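Local coordinates for protein cocosin 1 acidic chain (Cocos nucifera, PDB 5WPW) that serves as a seed storage protein, a nutrient reservoir of the 11S globulin family that assembles into hexamers, at residues Ser19-Thr24 / Gly210-Ala215; Thr41-Ile46 / Pro133-Thr138; Met298-Trp303 / Thr373-Thr378; Ala380-Pro385 / Arg402-Arg407. The protein carries 2 engineered substitutions. One frame throughout, in Å; residues are numbered along the deposited sequence.

Contact 1 of 4, residues Ser19-Thr24 / Gly210-Ala215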
loop_
_atom_site.group_PDB
_atom_site.type_symbol
_atom_site.label_atom_id
_atom_site.label_comp_id
_atom_site.label_asym_id
_atom_site.label_seq_id
_atom_site.Cartn_x
_atom_site.Cartn_y
_atom_site.Cartn_z
ATOM N N SER A 19 18.496 -8.522 40.649
ATOM C CA SER A 19 19.806 -8.364 40.049
ATOM C C SER A 19 20.641 -7.415 40.909
ATOM O O SER A 19 20.168 -6.863 41.905
ATOM C CB SER A 19 19.678 -7.842 38.612
ATOM O OG SER A 19 19.113 -8.808 37.742
ATOM N N GLU A 20 21.892 -7.216 40.482
ATOM C CA GLU A 20 22.831 -6.375 41.217
ATOM C C GLU A 20 22.338 -4.937 41.329
ATOM O O GLU A 20 22.407 -4.335 42.408
ATOM C CB GLU A 20 24.196 -6.426 40.529
ATOM C CG GLU A 20 25.292 -5.625 41.195
ATOM C CD GLU A 20 26.611 -5.756 40.459
ATOM O OE1 GLU A 20 26.729 -5.230 39.326
ATOM O OE2 GLU A 20 27.533 -6.395 41.011
ATOM N N ALA A 21 21.825 -4.369 40.230
ATOM C CA ALA A 21 21.455 -2.956 40.177
ATOM C C ALA A 21 19.982 -2.750 39.831
ATOM O O ALA A 21 19.618 -1.725 39.252
ATOM C CB ALA A 21 22.338 -2.202 39.186
ATOM N N GLY A 22 19.134 -3.711 40.178
ATOM C CA GLY A 22 17.712 -3.564 39.949
ATOM C C GLY A 22 17.001 -4.887 40.144
ATOM O O GLY A 22 17.611 -5.884 40.541
ATOM N N VAL A 23 15.685 -4.863 39.882
ATOM C CA VAL A 23 14.802 -6.020 39.990
ATOM C C VAL A 23 13.843 -6.053 38.799
ATOM O O VAL A 23 13.441 -5.013 38.258
ATOM C CB VAL A 23 13.971 -6.043 41.301
ATOM C CG1 VAL A 23 14.819 -5.673 42.508
ATOM C CG2 VAL A 23 12.759 -5.144 41.199
ATOM N N THR A 24 13.461 -7.272 38.415
ATOM C CA THR A 24 12.502 -7.530 37.341
ATOM C C THR A 24 11.325 -8.311 37.904
ATOM O O THR A 24 11.507 -9.422 38.414
ATOM C CB THR A 24 13.153 -8.317 36.197
ATOM O OG1 THR A 24 14.343 -7.641 35.761
ATOM C CG2 THR A 24 12.190 -8.444 35.024
ATOM N N GLY A 210 23.217 -10.958 37.273
ATOM C CA GLY A 210 21.901 -10.896 36.643
ATOM C C GLY A 210 21.908 -9.971 35.434
ATOM O O GLY A 210 22.970 -9.610 34.902
ATOM N N GLU A 211 20.705 -9.565 34.995
ATOM C CA GLU A 211 20.580 -8.789 33.762
ATOM C C GLU A 211 20.553 -7.277 33.984
ATOM O O GLU A 211 20.524 -6.520 33.007
ATOM C CB GLU A 211 19.327 -9.225 32.990
ATOM C CG GLU A 211 18.054 -8.978 33.730
ATOM C CD GLU A 211 16.847 -8.938 32.802
ATOM O OE1 GLU A 211 17.030 -8.770 31.571
ATOM O OE2 GLU A 211 15.714 -9.060 33.315
ATOM N N ILE A 212 20.575 -6.809 35.226
ATOM C CA ILE A 212 20.760 -5.399 35.526
ATOM C C ILE A 212 21.989 -5.302 36.421
ATOM O O ILE A 212 21.958 -5.769 37.563
ATOM C CB ILE A 212 19.538 -4.780 36.208
ATOM C CG1 ILE A 212 18.266 -5.083 35.401
ATOM C CG2 ILE A 212 19.756 -3.294 36.386
ATOM C CD1 ILE A 212 16.972 -4.830 36.186
ATOM N N VAL A 213 23.065 -4.709 35.903
ATOM C CA VAL A 213 24.373 -4.705 36.560
ATOM C C VAL A 213 24.797 -3.274 36.870
ATOM O O VAL A 213 24.349 -2.320 36.225
ATOM C CB VAL A 213 25.432 -5.428 35.693
ATOM C CG1 VAL A 213 24.886 -6.754 35.226
ATOM C CG2 VAL A 213 25.905 -4.549 34.501
ATOM N N ARG A 214 25.674 -3.121 37.870
ATOM C CA ARG A 214 26.112 -1.799 38.297
ATOM C C ARG A 214 27.325 -1.363 37.482
ATOM O O ARG A 214 28.293 -2.118 37.344
ATOM C CB ARG A 214 26.441 -1.799 39.797
ATOM C CG ARG A 214 26.620 -0.412 40.432
ATOM C CD ARG A 214 25.289 0.265 40.860
ATOM N NE ARG A 214 24.493 -0.527 41.807
ATOM C CZ ARG A 214 23.443 -0.069 42.493
ATOM N NH1 ARG A 214 23.047 1.200 42.363
ATOM N NH2 ARG A 214 22.788 -0.882 43.320
ATOM N N ALA A 215 27.256 -0.163 36.916
ATOM C CA ALA A 215 28.430 0.485 36.330
ATOM C C ALA A 215 28.974 1.441 37.391
ATOM O O ALA A 215 28.447 2.539 37.572
ATOM C CB ALA A 215 28.083 1.222 35.042
HETATM O O HOH W 1 28.964 -4.641 37.862
#
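Polar bonds from backbone and side chain join Ser19-Thr24 to Gly210-Ala215, and an apolar patch lies between them. Strands 22-24 and 212-214 run antiparallel at 177°, but their axes stay 7.4 Å apart, too far for neighbours in one sheet. Among backbone atoms, Ala21 N donates to Ile212 O at 3.0 Å, from above the carbonyl plane.

Side chains add more. Glu20 has CG anti to its backbone N and an extended chain, which carries OE1 to Arg214 N at 2.8 Å. That bond is nearly straight (173°) and uses the anti lone pair. A water also donates to Glu20 OE1 and to Arg214 O, so two donors hold this oxygen. Glu211 N makes a weak bond to Ser19 OG. Thr24 OG1 lies 3.1 Å from Glu211 OE2, and Arg44 reaches both residues, forming a salt bridge with Glu211.

In the apolar part, Ile212 CG2 meets Ala21 CB at 4.0 Å. Ile212 CD1 runs on beneath Gly22 and Val23 to within 3.9 Å of Thr24 OG1. Ala21 CB also covers one face of the Arg214 guanidinium. Gly22 N is buried here without a partner.

The contact belongs to the N-terminal cupin domain. Strand 212-214 pairs with strand 50-57, while strand 22-26 lies beside 40-46 in another sheet. Ile212 packs between them, on Leu52 and Ile46, and Asn391 of a second subunit packs on Val213.

Contact 2 of 4, residues Thr41-Ile46 / Pro133-Thr138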
loop_
_atom_site.group_PDB
_atom_site.type_symbol
_atom_site.label_atom_id
_atom_site.label_comp_id
_atom_site.label_asym_id
_atom_site.label_seq_id
_atom_site.Cartn_x
_atom_site.Cartn_y
_atom_site.Cartn_z
ATOM N N THR A 41 3.769 -9.537 30.352
ATOM C CA THR A 41 4.075 -8.229 30.919
ATOM C C THR A 41 5.186 -8.381 31.949
ATOM O O THR A 41 5.244 -9.384 32.676
ATOM C CB THR A 41 2.840 -7.575 31.580
ATOM O OG1 THR A 41 1.837 -7.296 30.589
ATOM C CG2 THR A 41 3.211 -6.256 32.250
ATOM N N ILE A 42 6.098 -7.422 31.969
ATOM C CA ILE A 42 7.147 -7.389 32.976
ATOM C C ILE A 42 7.306 -5.957 33.454
ATOM O O ILE A 42 7.090 -4.996 32.707
ATOM C CB ILE A 42 8.493 -7.954 32.460
ATOM C CG1 ILE A 42 9.210 -6.954 31.565
ATOM C CG2 ILE A 42 8.307 -9.272 31.732
ATOM C CD1 ILE A 42 10.445 -7.541 30.881
ATOM N N ARG A 43 7.648 -5.817 34.727
ATOM C CA ARG A 43 8.019 -4.538 35.305
ATOM C C ARG A 43 9.474 -4.620 35.748
ATOM O O ARG A 43 9.882 -5.605 36.362
ATOM C CB ARG A 43 7.129 -4.169 36.503
ATOM C CG ARG A 43 7.466 -2.793 37.083
ATOM C CD ARG A 43 6.945 -2.616 38.503
ATOM N NE ARG A 43 5.490 -2.611 38.529
ATOM C CZ ARG A 43 4.758 -3.215 39.456
ATOM N NH1 ARG A 43 5.357 -3.874 40.438
ATOM N NH2 ARG A 43 3.428 -3.178 39.390
ATOM N N ARG A 44 10.249 -3.592 35.432
ATOM C CA ARG A 44 11.642 -3.511 35.848
ATOM C C ARG A 44 11.903 -2.250 36.652
ATOM O O ARG A 44 11.386 -1.171 36.330
ATOM C CB ARG A 44 12.583 -3.518 34.657
ATOM C CG ARG A 44 13.189 -4.822 34.391
ATOM C CD ARG A 44 14.318 -4.639 33.436
ATOM N NE ARG A 44 13.953 -5.066 32.098
ATOM C CZ ARG A 44 13.984 -6.328 31.693
ATOM N NH1 ARG A 44 13.639 -6.633 30.456
ATOM N NH2 ARG A 44 14.366 -7.278 32.530
ATOM N N VAL A 45 12.738 -2.380 37.681
ATOM C CA VAL A 45 13.280 -1.235 38.395
ATOM C C VAL A 45 14.791 -1.271 38.224
ATOM O O VAL A 45 15.425 -2.289 38.518
ATOM C CB VAL A 45 12.896 -1.246 39.887
ATOM C CG1 VAL A 45 13.649 -0.157 40.616
ATOM C CG2 VAL A 45 11.426 -1.019 40.041
ATOM N N ILE A 46 15.357 -0.174 37.735
ATOM C CA ILE A 46 16.778 -0.078 37.430
ATOM C C ILE A 46 17.337 1.037 38.299
ATOM O O ILE A 46 17.061 2.221 38.060
ATOM C CB ILE A 46 17.042 0.198 35.937
ATOM C CG1 ILE A 46 16.443 -0.897 35.055
ATOM C CG2 ILE A 46 18.528 0.331 35.656
ATOM C CD1 ILE A 46 16.524 -0.560 33.574
ATOM N N PRO A 133 15.525 5.814 40.687
ATOM C CA PRO A 133 15.394 4.564 39.936
ATOM C C PRO A 133 14.466 4.736 38.738
ATOM O O PRO A 133 13.528 5.534 38.756
ATOM C CB PRO A 133 14.803 3.585 40.963
ATOM C CG PRO A 133 14.957 4.277 42.315
ATOM C CD PRO A 133 14.895 5.730 42.015
ATOM N N VAL A 134 14.755 3.991 37.685
ATOM C CA VAL A 134 13.851 3.887 36.543
ATOM C C VAL A 134 12.882 2.749 36.817
ATOM O O VAL A 134 13.274 1.684 37.302
ATOM C CB VAL A 134 14.633 3.655 35.232
ATOM C CG1 VAL A 134 13.690 3.215 34.105
ATOM C CG2 VAL A 134 15.417 4.909 34.842
ATOM N N VAL A 135 11.604 2.979 36.553
ATOM C CA VAL A 135 10.603 1.931 36.611
ATOM C C VAL A 135 9.979 1.842 35.221
ATOM O O VAL A 135 9.401 2.822 34.730
ATOM C CB VAL A 135 9.548 2.200 37.695
ATOM C CG1 VAL A 135 8.601 1.024 37.795
ATOM C CG2 VAL A 135 10.241 2.420 39.058
ATOM N N ALA A 136 10.145 0.695 34.575
ATOM C CA ALA A 136 9.642 0.459 33.228
ATOM C C ALA A 136 8.580 -0.624 33.262
ATOM O O ALA A 136 8.766 -1.661 33.908
ATOM C CB ALA A 136 10.782 0.030 32.290
ATOM N N ILE A 137 7.459 -0.399 32.570
ATOM C CA ILE A 137 6.470 -1.452 32.388
ATOM C C ILE A 137 6.451 -1.828 30.912
ATOM O O ILE A 137 6.293 -0.959 30.044
ATOM C CB ILE A 137 5.073 -1.041 32.876
ATOM C CG1 ILE A 137 4.081 -2.064 32.363
ATOM C CG2 ILE A 137 4.717 0.331 32.388
ATOM C CD1 ILE A 137 2.759 -2.008 32.974
ATOM N N THR A 138 6.649 -3.115 30.638
ATOM C CA THR A 138 6.797 -3.647 29.284
ATOM C C THR A 138 5.699 -4.642 28.965
ATOM O O THR A 138 5.468 -5.576 29.743
ATOM C CB THR A 138 8.145 -4.341 29.144
ATOM O OG1 THR A 138 9.169 -3.351 29.158
ATOM C CG2 THR A 138 8.196 -5.148 27.859
#
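Ile46 O is gripped by three groups. Val134 N donates to it at 2.9 Å, from 31° out of the carbonyl plane. Asn128 ND2 adds a second hydrogen bond. The CA-H of Pro133 makes a third, softer contact with the same oxygen.

Five more backbone bonds follow in regular alternation. Ile46, Arg44 and Ile42 each exchange two bonds with Val134, Ala136 and Thr138 respectively. The bond from Thr138 N to Ile42 O is 2.8 Å long and lies nearly along the C=O axis. Val45 and Arg43 form the non-hydrogen-bonded pairs with Val135 and Ile137.

This is an antiparallel strand pair in the beta barrel of the N-terminal cupin domain. Strand 22-26 flanks it beyond 41-46, and strand 61-67 beyond 133-138.

On the face with Val45, side chains lie alongside each other. Val45 CG2 touches Val135 CG2 at 3.8 Å, and Val45 CG1 touches Pro133 CB at 3.9 Å. Both valines hold CG1 anti to the backbone N. Arg43 CG rests on Val135 CG1 at 4.0 Å. On the opposite face, Ile42 holds CG1 in the crowded position between N and the carbonyl carbon (chi1 77°), where it meets Thr138 CB at 3.7 Å. Ile212 packs on Arg44 on that same face.

Contact 3 of 4, residues Met298-Trp303 / Thr373-Thr378. Engineered in segment 373-378: Ile374 (natural residue Val).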
loop_
_atom_site.group_PDB
_atom_site.type_symbol
_atom_site.label_atom_id
_atom_site.label_comp_id
_atom_site.label_asym_id
_atom_site.label_seq_id
_atom_site.Cartn_x
_atom_site.Cartn_y
_atom_site.Cartn_z
ATOM N N MET A 298 -15.010 10.552 35.338
ATOM C CA MET A 298 -15.376 9.298 34.708
ATOM C C MET A 298 -14.830 9.235 33.294
ATOM O O MET A 298 -14.757 10.253 32.596
ATOM C CB MET A 298 -16.891 9.144 34.657
ATOM C CG MET A 298 -17.523 8.821 35.981
ATOM S SD MET A 298 -19.029 7.896 35.701
ATOM C CE MET A 298 -18.478 6.879 34.326
ATOM N N VAL A 299 -14.439 8.034 32.887
ATOM C CA VAL A 299 -14.337 7.695 31.479
ATOM C C VAL A 299 -15.668 7.078 31.058
ATOM O O VAL A 299 -16.129 6.107 31.665
ATOM C CB VAL A 299 -13.164 6.741 31.207
ATOM C CG1 VAL A 299 -13.011 6.536 29.707
ATOM C CG2 VAL A 299 -11.875 7.309 31.758
ATOM N N SER A 300 -16.277 7.662 30.036
ATOM C CA SER A 300 -17.533 7.190 29.474
ATOM C C SER A 300 -17.495 5.679 29.252
ATOM O O SER A 300 -16.450 5.138 28.851
ATOM C CB SER A 300 -17.788 7.915 28.147
ATOM O OG SER A 300 -19.067 7.630 27.596
ATOM N N PRO A 301 -18.589 4.966 29.527
ATOM C CA PRO A 301 -18.667 3.546 29.156
ATOM C C PRO A 301 -18.325 3.352 27.687
ATOM O O PRO A 301 -18.765 4.107 26.822
ATOM C CB PRO A 301 -20.130 3.178 29.446
ATOM C CG PRO A 301 -20.572 4.165 30.455
ATOM C CD PRO A 301 -19.819 5.433 30.192
ATOM N N HIS A 302 -17.484 2.360 27.420
ATOM C CA HIS A 302 -16.994 2.133 26.068
ATOM C C HIS A 302 -16.613 0.672 25.935
ATOM O O HIS A 302 -16.431 -0.041 26.935
ATOM C CB HIS A 302 -15.795 3.033 25.723
ATOM C CG HIS A 302 -14.603 2.832 26.619
ATOM N ND1 HIS A 302 -14.535 3.356 27.897
ATOM C CD2 HIS A 302 -13.424 2.191 26.413
ATOM C CE1 HIS A 302 -13.384 3.013 28.448
ATOM N NE2 HIS A 302 -12.687 2.316 27.568
ATOM N N TRP A 303 -16.498 0.224 24.685
ATOM C CA TRP A 303 -15.803 -1.022 24.423
ATOM C C TRP A 303 -14.668 -0.809 23.425
ATOM O O TRP A 303 -14.696 0.114 22.602
ATOM C CB TRP A 303 -16.784 -2.100 23.935
ATOM C CG TRP A 303 -17.355 -1.903 22.571
ATOM C CD1 TRP A 303 -16.824 -2.348 21.365
ATOM C CD2 TRP A 303 -18.581 -1.274 22.263
ATOM N NE1 TRP A 303 -17.665 -2.006 20.339
ATOM C CE2 TRP A 303 -18.756 -1.351 20.860
ATOM C CE3 TRP A 303 -19.564 -0.641 23.039
ATOM C CZ2 TRP A 303 -19.876 -0.809 20.214
ATOM C CZ3 TRP A 303 -20.680 -0.124 22.399
ATOM C CH2 TRP A 303 -20.824 -0.196 20.999
ATOM N N THR A 373 -17.672 4.555 22.347
ATOM C CA THR A 373 -18.410 4.940 23.550
ATOM C C THR A 373 -19.892 4.563 23.424
ATOM O O THR A 373 -20.428 4.383 22.330
ATOM C CB THR A 373 -18.286 6.436 23.825
ATOM O OG1 THR A 373 -18.690 7.177 22.671
ATOM C CG2 THR A 373 -16.864 6.816 24.197
ATOM N N ILE A 374 -20.544 4.414 24.576
ATOM C CA ILE A 374 -21.970 4.094 24.632
ATOM C C ILE A 374 -22.814 5.353 24.712
ATOM O O ILE A 374 -23.824 5.457 24.018
ATOM C CB ILE A 374 -22.245 3.142 25.815
ATOM C CG1 ILE A 374 -21.446 1.855 25.639
ATOM C CG2 ILE A 374 -23.709 2.770 25.894
ATOM C CD1 ILE A 374 -21.674 0.813 26.715
ATOM N N VAL A 375 -22.400 6.309 25.550
ATOM C CA VAL A 375 -22.999 7.632 25.667
ATOM C C VAL A 375 -21.934 8.681 25.391
ATOM O O VAL A 375 -20.738 8.447 25.595
ATOM C CB VAL A 375 -23.622 7.867 27.058
ATOM C CG1 VAL A 375 -25.010 7.264 27.104
ATOM C CG2 VAL A 375 -22.725 7.289 28.146
ATOM N N GLY A 376 -22.369 9.841 24.924
ATOM C CA GLY A 376 -21.463 10.936 24.644
ATOM C C GLY A 376 -21.509 11.348 23.188
ATOM O O GLY A 376 -22.263 10.807 22.381
ATOM N N LYS A 377 -20.656 12.320 22.857
ATOM C CA LYS A 377 -20.786 12.999 21.572
ATOM C C LYS A 377 -20.490 12.079 20.387
ATOM O O LYS A 377 -21.050 12.275 19.299
ATOM C CB LYS A 377 -19.895 14.242 21.551
ATOM C CG LYS A 377 -18.413 14.001 21.380
ATOM C CD LYS A 377 -17.786 15.159 20.614
ATOM C CE LYS A 377 -17.829 16.443 21.440
ATOM N NZ LYS A 377 -17.958 17.673 20.596
ATOM N N THR A 378 -19.660 11.059 20.571
ATOM C CA THR A 378 -19.275 10.186 19.465
ATOM C C THR A 378 -19.780 8.760 19.652
ATOM O O THR A 378 -19.130 7.806 19.224
ATOM C CB THR A 378 -17.756 10.174 19.297
ATOM O OG1 THR A 378 -17.142 9.720 20.509
ATOM C CG2 THR A 378 -17.223 11.548 18.966
#
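In the C-terminal cupin domain, strand 298-304 meets the end of strand 371-373 and the loop that leaves it. His302 and Thr373 form one antiparallel non-hydrogen-bonded pair, with CA atoms 4.0 Å apart.

The tight part follows directly. Ile374 N donates to Pro301 O at 2.9 Å, and Ser300 OG donates to Val375 O at 2.7 Å. Ser300 OG is anti to its backbone N (chi1 -173°). Both donors sit above the carbonyl planes they address. Apolar atoms fill in beside these bonds. Val375 CG2 lies against Pro301 CD at 4.0 Å. Ile374 is an engineered residue. Its CD1 reaches Pro301 CB at 3.9 Å, and its CG1 meets the edge of the Trp303 ring at CZ3, also at 3.9 Å. A third subunit closes over this side: its Gly121 O accepts from Trp303 NE1, and its Phe192 packs on Val375.

The loose part is the turn onward from Gly376. Lys377 and Thr378 are partly exposed and do not touch 298-303; Lys377 makes weak polar contacts with a fourth subunit.

His302 turns its ring back along its own strand, with CG in the crowded position. ND1 donates to Ser300 O at 2.8 Å, nearly along the C=O axis, with that oxygen 8° out of the ring plane.

Contact 4 of 4, residues Ala380-Pro385 / Arg402-Arg407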
loop_
_atom_site.group_PDB
_atom_site.type_symbol
_atom_site.label_atom_id
_atom_site.label_comp_id
_atom_site.label_asym_id
_atom_site.label_seq_id
_atom_site.Cartn_x
_atom_site.Cartn_y
_atom_site.Cartn_z
ATOM N N ALA A 380 -22.399 5.252 20.397
ATOM C CA ALA A 380 -23.328 4.370 19.712
ATOM C C ALA A 380 -24.768 4.840 19.882
ATOM O O ALA A 380 -25.546 4.857 18.917
ATOM C CB ALA A 380 -23.167 2.954 20.257
ATOM N N LEU A 381 -25.146 5.213 21.107
ATOM C CA LEU A 381 -26.532 5.594 21.342
ATOM C C LEU A 381 -26.848 6.918 20.676
ATOM O O LEU A 381 -27.932 7.088 20.110
ATOM C CB LEU A 381 -26.821 5.633 22.840
ATOM C CG LEU A 381 -26.782 4.217 23.434
ATOM C CD1 LEU A 381 -27.358 4.180 24.838
ATOM C CD2 LEU A 381 -27.493 3.218 22.536
ATOM N N ARG A 382 -25.916 7.865 20.695
ATOM C CA ARG A 382 -26.237 9.132 20.055
ATOM C C ARG A 382 -26.449 8.976 18.557
ATOM O O ARG A 382 -27.083 9.836 17.938
ATOM C CB ARG A 382 -25.152 10.173 20.303
ATOM C CG ARG A 382 -25.727 11.582 20.158
ATOM C CD ARG A 382 -24.923 12.625 20.854
ATOM N NE ARG A 382 -23.802 13.081 20.037
ATOM C CZ ARG A 382 -23.899 13.958 19.041
ATOM N NH1 ARG A 382 -22.814 14.304 18.357
ATOM N NH2 ARG A 382 -25.077 14.485 18.724
ATOM N N GLY A 383 -25.941 7.893 17.964
ATOM C CA GLY A 383 -26.097 7.712 16.541
ATOM C C GLY A 383 -27.365 7.027 16.124
ATOM O O GLY A 383 -27.623 6.919 14.924
ATOM N N MET A 384 -28.145 6.550 17.076
ATOM C CA MET A 384 -29.332 5.753 16.812
ATOM C C MET A 384 -30.586 6.618 16.858
ATOM O O MET A 384 -30.675 7.560 17.657
ATOM C CB MET A 384 -29.450 4.624 17.840
ATOM C CG MET A 384 -28.625 3.386 17.443
ATOM S SD MET A 384 -28.664 2.173 18.757
ATOM C CE MET A 384 -27.001 1.475 18.467
ATOM N N PRO A 385 -31.559 6.334 15.992
ATOM C CA PRO A 385 -32.814 7.100 16.017
ATOM C C PRO A 385 -33.521 6.967 17.360
ATOM O O PRO A 385 -33.549 5.891 17.965
ATOM C CB PRO A 385 -33.635 6.468 14.889
ATOM C CG PRO A 385 -32.595 5.836 13.965
ATOM C CD PRO A 385 -31.510 5.362 14.880
ATOM N N ARG A 402 -33.511 11.693 26.959
ATOM C CA ARG A 402 -32.637 11.926 28.104
ATOM C C ARG A 402 -31.441 10.984 28.067
ATOM O O ARG A 402 -30.313 11.386 28.369
ATOM C CB ARG A 402 -33.412 11.763 29.408
ATOM C CG ARG A 402 -34.097 13.043 29.865
ATOM C CD ARG A 402 -35.480 12.764 30.422
ATOM N NE ARG A 402 -35.442 12.024 31.678
ATOM C CZ ARG A 402 -36.428 11.243 32.106
ATOM N NH1 ARG A 402 -37.538 11.106 31.376
ATOM N NH2 ARG A 402 -36.311 10.596 33.258
ATOM N N VAL A 403 -31.672 9.728 27.693
ATOM C CA VAL A 403 -30.568 8.784 27.561
ATOM C C VAL A 403 -29.605 9.253 26.476
ATOM O O VAL A 403 -28.378 9.133 26.610
ATOM C CB VAL A 403 -31.116 7.375 27.277
ATOM C CG1 VAL A 403 -30.066 6.497 26.612
ATOM C CG2 VAL A 403 -31.636 6.731 28.551
ATOM N N LYS A 404 -30.143 9.841 25.407
ATOM C CA LYS A 404 -29.369 10.172 24.219
ATOM C C LYS A 404 -28.678 11.532 24.311
ATOM O O LYS A 404 -27.526 11.674 23.878
ATOM C CB LYS A 404 -30.294 10.100 23.002
ATOM C CG LYS A 404 -29.745 10.610 21.713
ATOM C CD LYS A 404 -30.554 10.000 20.568
ATOM C CE LYS A 404 -30.217 10.649 19.250
ATOM N NZ LYS A 404 -31.030 10.044 18.161
ATOM N N LEU A 405 -29.328 12.534 24.904
ATOM C CA LEU A 405 -28.837 13.895 24.800
ATOM C C LEU A 405 -28.266 14.460 26.093
ATOM O O LEU A 405 -27.623 15.511 26.042
ATOM C CB LEU A 405 -29.951 14.819 24.286
ATOM C CG LEU A 405 -30.487 14.342 22.928
ATOM C CD1 LEU A 405 -31.603 15.225 22.420
ATOM C CD2 LEU A 405 -29.357 14.259 21.906
ATOM N N THR A 406 -28.447 13.793 27.237
ATOM C CA THR A 406 -27.967 14.371 28.485
ATOM C C THR A 406 -26.457 14.571 28.459
ATOM O O THR A 406 -25.959 15.617 28.886
ATOM C CB THR A 406 -28.370 13.511 29.681
ATOM O OG1 THR A 406 -29.801 13.458 29.788
ATOM C CG2 THR A 406 -27.808 14.129 30.948
ATOM N N ARG A 407 -25.714 13.585 27.952
ATOM C CA ARG A 407 -24.266 13.679 27.778
ATOM C C ARG A 407 -23.861 13.872 26.323
ATOM O O ARG A 407 -22.667 13.764 26.000
ATOM C CB ARG A 407 -23.587 12.420 28.307
ATOM C CG ARG A 407 -23.750 12.208 29.773
ATOM C CD ARG A 407 -22.709 12.964 30.518
ATOM N NE ARG A 407 -22.320 12.215 31.695
ATOM C CZ ARG A 407 -21.851 12.770 32.798
ATOM N NH1 ARG A 407 -21.714 14.082 32.861
ATOM N NH2 ARG A 407 -21.508 12.013 33.832
#
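Lys404 carries most of this contact, and its shape explains how. CG is anti to the backbone N (chi1 171°) and every later torsion is also anti, so the chain is a straight rod leaving helix 397-405. It crosses the type I beta turn Leu381-Met384. CD passes 3.9 Å from Leu381 O and CE passes 3.5 Å from Arg382 O. At the tip, NZ donates to Met384 O at 2.6 Å, in the carbonyl plane.

Leu381 holds CG beside its backbone N, anti to the carbonyl carbon (chi1 -68°). This puts CD1 against Val403 CG1 at 4.0 Å, the two side chains crossing obliquely. Arg382 starts with CG anti to N but bends at chi3 (84°). Its CG and CD run past Lys404 O, and the guanidinium goes on to form salt bridges with Glu103 and Glu81 of a third subunit. Within 402-407, Thr406 OG1 donates to Arg402 O at 2.6 Å. Thr406 N also bonds to Arg402 O, so that oxygen has two donors.

The segments join helix 397-405 to the loop ahead of helix 386-393, with Pro385 at the N-cap. This helical part of the C-terminal half packs on the third subunit. Lys404 NZ has a second acceptor there, Glu103 O. Two carbonyl oxygens thus serve the buried amino group, which probably favours its charged form.

Overall arrangement
From the N terminus, contact 1 opens first and closes the longest loop, near residue 210. Contact 2 is nested inside it, within the N-terminal cupin domain. The two touch, since strands 22-26 and 40-46 are neighbours in one sheet. Contact 3 then closes a loop of the C-terminal cupin domain, and contact 4 follows in series with a short loop that is mostly helical. Contacts 3 and 4 also touch, through Arg382 NH1 and Lys377 O, and both contacts border the third subunit. No contacts cross. Contacts 1 and 4 lie on opposite sides of the chain's centre, with centres about 54 Å apart. Contacts 2 and 3 are nearer, with centres about 31 Å apart.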